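Local coordinates for alkylhydroperoxidase AhpD core: uncharacterized peroxidase-related protein (Ralstonia eutropha, PDB 2PRR) that is functionally uncharacterised but, as a member of the carboxymuconolactone decarboxylase family with an AhpD-like core, probably acts as a peroxidase-type oxidoreductase, at residues E73-I77 against Q124-L128. Residues are numbered along the deposited sequence; the frame is centred on the assembly and turned at random.
Sequences EREMI and QRAML
Glu-73 and Gln-124 reach across to each other from two helices and join in a single hydrogen bond, which Gln-124 NE2 donates to Glu-73 OE2 at 2.9 Å. It is nearly straight, with an N-H...O angle of 167°. The acceptor lies in the amide plane and is met on its anti lone pair, while carboxylate and amide stand almost perpendicular, 82° apart. Long side chains suit this place: both are extended beyond CG, and their polar ends meet although the CA atoms of Glu-73 and Gln-124 lie 7.6 Å apart. Met-76, like Met-127 a selenomethionine, lays its SE against the carbonyl end of the amide, 3.8 Å from Gln-124 OE1, its chain crossing that of Gln-124 at about a right angle.

One turn further along, the contact becomes apolar. Met-127 has CG anti to the backbone nitrogen, and its unbranched, flexible chain bends at chi3 to lay its methyl against the other helix: CE lies 3.6 Å from Glu-73 O and 3.9 Å from Ile-77 CG1, and the chain crosses that of Ile-77 at about a right angle. Leu-128 closes the far end, its CD2 resting 3.9 Å from Ile-77 CA, so that a branched residue packs against the helix backbone itself.

Ile-77 and Met-127 also touch helix 156-179, and Met-76 leans on helix 88-102, which places the contact in the interior of the subunit. Segments 73-77 and 124-128, on helices 71-84 and 122-137, cross at -44°: an oblique helix-helix packing, polar at one end and apolar beyond, within an all-helical AhpD-like fold.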
# COMPACT_ATOMS: atom_id res chain seq x y z
N GLU D 73 -5.81 3.88 29.39
CA GLU D 73 -6.44 3.67 28.09
C GLU D 73 -6.11 4.77 27.10
O GLU D 73 -5.84 4.52 25.92
CB GLU D 73 -7.94 3.54 28.29
CG GLU D 73 -8.32 2.20 28.89
CD GLU D 73 -9.82 2.02 29.17
OE1 GLU D 73 -10.62 2.97 29.01
OE2 GLU D 73 -10.21 0.89 29.53
N ARG D 74 -6.10 6.00 27.59
CA ARG D 74 -5.74 7.14 26.76
C ARG D 74 -4.31 7.03 26.26
O ARG D 74 -4.04 7.36 25.11
CB ARG D 74 -5.90 8.44 27.54
CG ARG D 74 -7.34 8.74 27.94
CD ARG D 74 -7.44 9.93 28.92
NE ARG D 74 -8.75 9.95 29.59
CZ ARG D 74 -9.31 11.00 30.18
NH1 ARG D 74 -8.73 12.18 30.16
NH2 ARG D 74 -10.50 10.86 30.75
N GLU D 75 -3.39 6.61 27.15
CA GLU D 75 -1.98 6.41 26.78
C GLU D 75 -1.81 5.22 25.85
O GLU D 75 -0.93 5.23 25.00
CB GLU D 75 -1.14 6.20 28.01
CG GLU D 75 -1.07 7.43 28.92
CD GLU D 75 -0.41 8.65 28.26
OE1 GLU D 75 0.23 8.52 27.19
OE2 GLU D 75 -0.55 9.75 28.81
N MSE D 76 -2.68 4.23 26.00
CA MSE D 76 -2.67 3.06 25.16
C MSE D 76 -2.98 3.48 23.72
O MSE D 76 -2.31 3.06 22.78
CB MSE D 76 -3.68 2.05 25.72
CG MSE D 76 -3.46 0.61 25.37
SE MSE D 76 -4.72 -0.47 26.27
CE MSE D 76 -4.42 0.05 28.28
N ILE D 77 -3.96 4.36 23.57
CA ILE D 77 -4.30 4.90 22.25
C ILE D 77 -3.09 5.61 21.62
O ILE D 77 -2.82 5.47 20.42
CB ILE D 77 -5.52 5.84 22.32
CG1 ILE D 77 -6.75 5.07 22.81
CG2 ILE D 77 -5.80 6.45 20.90
CD1 ILE D 77 -8.02 5.87 23.02
N GLN D 124 -10.80 -3.18 25.05
CA GLN D 124 -9.65 -2.35 24.71
C GLN D 124 -9.11 -2.64 23.29
O GLN D 124 -8.68 -1.70 22.60
CB GLN D 124 -8.57 -2.45 25.78
CG GLN D 124 -9.03 -1.85 27.08
CD GLN D 124 -8.02 -1.98 28.20
OE1 GLN D 124 -7.10 -2.78 28.15
NE2 GLN D 124 -8.22 -1.19 29.25
N ARG D 125 -9.16 -3.90 22.85
CA ARG D 125 -8.72 -4.20 21.49
C ARG D 125 -9.66 -3.47 20.51
O ARG D 125 -9.19 -2.94 19.49
CB ARG D 125 -8.69 -5.70 21.20
CG ARG D 125 -8.15 -6.04 19.78
CD ARG D 125 -8.29 -7.51 19.46
NE ARG D 125 -7.93 -7.80 18.07
N ALA D 126 -10.96 -3.44 20.83
CA ALA D 126 -11.98 -2.75 20.01
C ALA D 126 -11.73 -1.23 19.92
O ALA D 126 -11.87 -0.62 18.84
CB ALA D 126 -13.37 -3.00 20.56
N MSE D 127 -11.34 -0.67 21.07
CA MSE D 127 -11.04 0.73 21.20
C MSE D 127 -9.87 1.06 20.31
O MSE D 127 -9.83 2.11 19.72
CB MSE D 127 -10.65 1.03 22.67
CG MSE D 127 -10.26 2.43 22.98
SE MSE D 127 -9.50 2.58 24.79
CE MSE D 127 -7.88 1.83 24.56
N LEU D 128 -8.88 0.19 20.26
CA LEU D 128 -7.71 0.47 19.45
C LEU D 128 -8.00 0.21 17.99
O LEU D 128 -7.40 0.85 17.17
CB LEU D 128 -6.48 -0.33 19.90
CG LEU D 128 -6.00 -0.18 21.34
CD1 LEU D 128 -4.75 -1.01 21.52
CD2 LEU D 128 -5.76 1.29 21.69